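Local coordinates for methionyl-tRNA formyltransferase (Clostridium thermocellum, PDB 1ZGH), which probably formylates the amino group of methionyl-tRNA, with 10-formyltetrahydrofolate as the likely one-carbon donor, to give the formylmethionyl-tRNA that initiates bacterial translation, at residues A[33-38]-A[57-62]. Residues are numbered along the deposited sequence; the frame is centred on the assembly and turned at random.
Sequences IIIATT and YNTTII
Ile33 grips strand 57-62 at both ends of its backbone: its N donates to Asn58 O at 3.0 Å and its O accepts from Thr60 N at 3.0 Å. With CG1 set between the backbone N and the carbonyl carbon (chi1 63°), its side chain runs alongside that of Thr59, CD1 lying 3.8 Å from Thr59 OG1. That hydroxyl is buried by the contact and finds no hydrogen-bonding partner in the model. Ile34 turns to the other face, where its CG2 meets Ile62 CD1 at 3.7 Å, while its own backbone N and O serve strand 80-83 across the sheet. Ile35 turns its backbone N and O back to 57-62: N reaches Thr60 O, and O takes the N-H of Ile62 in a nearly straight bond (171°). Its CG1 and CD1 slant across Thr59 CG2, the methyl sitting 3.8 Å from CD1, on the face where Phe168 of helix 156-178 packs on Ile35, and Phe49 of helix 40-52 on Ile33. These two parallel strands, joined by helix 40-52 in a beta-alpha-beta crossover, belong to the Rossmann-like sheet of the formyltransferase domain, 57-62 being an outermost strand. Ala36 sets its small CB beside Ile62, and its CA makes a CA-H...O contact with Ile62 O, 3.2 Å from CA to O. The same oxygen accepts from Thr37 N, almost in line with its C=O (175°); next along, the Thr38 hydroxyl bonds to His85 and Ser87.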
loop_
_atom_site.group_PDB
_atom_site.type_symbol
_atom_site.label_atom_id
_atom_site.label_comp_id
_atom_site.label_asym_id
_atom_site.label_seq_id
_atom_site.Cartn_x
_atom_site.Cartn_y
_atom_site.Cartn_z
ATOM N N ILE A 33 -10.910 5.556 17.362
ATOM C CA ILE A 33 -10.524 5.232 15.986
ATOM C C ILE A 33 -10.270 3.742 15.772
ATOM O O ILE A 33 -9.989 2.983 16.721
ATOM C CB ILE A 33 -9.261 5.986 15.528
ATOM C CG1 ILE A 33 -8.049 5.591 16.365
ATOM C CG2 ILE A 33 -9.453 7.515 15.567
ATOM C CD1 ILE A 33 -6.731 6.048 15.753
ATOM N N ILE A 34 -10.372 3.335 14.509
ATOM C CA ILE A 34 -9.949 2.012 14.107
ATOM C C ILE A 34 -8.798 2.197 13.131
ATOM O O ILE A 34 -8.862 3.040 12.243
ATOM C CB ILE A 34 -11.082 1.221 13.434
ATOM C CG1 ILE A 34 -12.201 0.909 14.438
ATOM C CG2 ILE A 34 -10.549 -0.086 12.801
ATOM C CD1 ILE A 34 -13.424 0.363 13.808
ATOM N N ILE A 35 -7.749 1.409 13.333
ATOM C CA ILE A 35 -6.721 1.170 12.322
ATOM C C ILE A 35 -6.863 -0.247 11.780
ATOM O O ILE A 35 -6.591 -1.222 12.472
ATOM C CB ILE A 35 -5.288 1.381 12.869
ATOM C CG1 ILE A 35 -5.201 2.757 13.550
ATOM C CG2 ILE A 35 -4.237 1.273 11.715
ATOM C CD1 ILE A 35 -3.828 3.121 14.076
ATOM N N ALA A 36 -7.249 -0.346 10.515
ATOM C CA ALA A 36 -7.379 -1.639 9.859
ATOM C C ALA A 36 -6.226 -1.786 8.878
ATOM O O ALA A 36 -6.092 -1.025 7.930
ATOM C CB ALA A 36 -8.739 -1.745 9.166
ATOM N N THR A 37 -5.335 -2.719 9.142
ATOM C CA THR A 37 -4.147 -2.848 8.277
ATOM C C THR A 37 -3.625 -4.270 8.312
ATOM O O THR A 37 -3.830 -5.001 9.305
ATOM C CB THR A 37 -3.033 -1.866 8.744
ATOM O OG1 THR A 37 -2.018 -1.726 7.734
ATOM C CG2 THR A 37 -2.422 -2.322 10.108
ATOM N N THR A 38 -2.909 -4.621 7.245
ATOM C CA THR A 38 -2.110 -5.821 7.186
ATOM C C THR A 38 -0.650 -5.456 6.875
ATOM O O THR A 38 -0.315 -4.289 6.617
ATOM C CB THR A 38 -2.688 -6.775 6.128
ATOM O OG1 THR A 38 -2.622 -6.134 4.880
ATOM C CG2 THR A 38 -4.133 -7.066 6.446
ATOM N N TYR A 57 -6.435 8.968 22.071
ATOM C CA TYR A 57 -7.251 8.074 21.226
ATOM C C TYR A 57 -7.510 6.731 21.894
ATOM O O TYR A 57 -6.652 6.232 22.599
ATOM C CB TYR A 57 -6.551 7.869 19.871
ATOM C CG TYR A 57 -6.100 9.161 19.213
ATOM C CD1 TYR A 57 -4.767 9.362 18.850
ATOM C CD2 TYR A 57 -7.008 10.188 18.963
ATOM C CE1 TYR A 57 -4.353 10.558 18.255
ATOM C CE2 TYR A 57 -6.606 11.386 18.382
ATOM C CZ TYR A 57 -5.274 11.561 18.032
ATOM O OH TYR A 57 -4.877 12.741 17.452
ATOM N N ASN A 58 -8.713 6.175 21.733
ATOM C CA ASN A 58 -8.926 4.741 21.985
ATOM C C ASN A 58 -8.792 4.111 20.623
ATOM O O ASN A 58 -9.655 4.309 19.776
ATOM C CB ASN A 58 -10.304 4.408 22.557
ATOM C CG ASN A 58 -10.492 2.893 22.831
ATOM O OD1 ASN A 58 -9.608 2.077 22.577
ATOM N ND2 ASN A 58 -11.642 2.535 23.377
ATOM N N THR A 59 -7.690 3.389 20.428
ATOM C CA THR A 59 -7.330 2.800 19.152
ATOM C C THR A 59 -7.651 1.305 19.160
ATOM O O THR A 59 -7.187 0.564 20.028
ATOM C CB THR A 59 -5.822 3.015 18.850
ATOM O OG1 THR A 59 -5.514 4.413 18.901
ATOM C CG2 THR A 59 -5.463 2.509 17.478
ATOM N N THR A 60 -8.486 0.884 18.212
ATOM C CA THR A 60 -8.725 -0.540 17.948
ATOM C C THR A 60 -7.990 -0.939 16.660
ATOM O O THR A 60 -8.201 -0.325 15.622
ATOM C CB THR A 60 -10.260 -0.816 17.850
ATOM O OG1 THR A 60 -10.896 -0.320 19.019
ATOM C CG2 THR A 60 -10.585 -2.304 17.730
ATOM N N ILE A 61 -7.150 -1.969 16.742
ATOM C CA ILE A 61 -6.396 -2.461 15.614
ATOM C C ILE A 61 -7.094 -3.709 15.072
ATOM O O ILE A 61 -7.388 -4.638 15.832
ATOM C CB ILE A 61 -4.939 -2.775 15.984
ATOM C CG1 ILE A 61 -4.282 -1.535 16.585
ATOM C CG2 ILE A 61 -4.130 -3.210 14.754
ATOM C CD1 ILE A 61 -2.908 -1.813 17.146
ATOM N N ILE A 62 -7.411 -3.676 13.781
ATOM C CA ILE A 62 -8.061 -4.778 13.106
ATOM C C ILE A 62 -7.153 -5.275 11.998
ATOM O O ILE A 62 -6.673 -4.481 11.194
ATOM C CB ILE A 62 -9.430 -4.345 12.564
ATOM C CG1 ILE A 62 -10.362 -4.020 13.757
ATOM C CG2 ILE A 62 -9.997 -5.426 11.662
ATOM C CD1 ILE A 62 -11.758 -3.537 13.372
#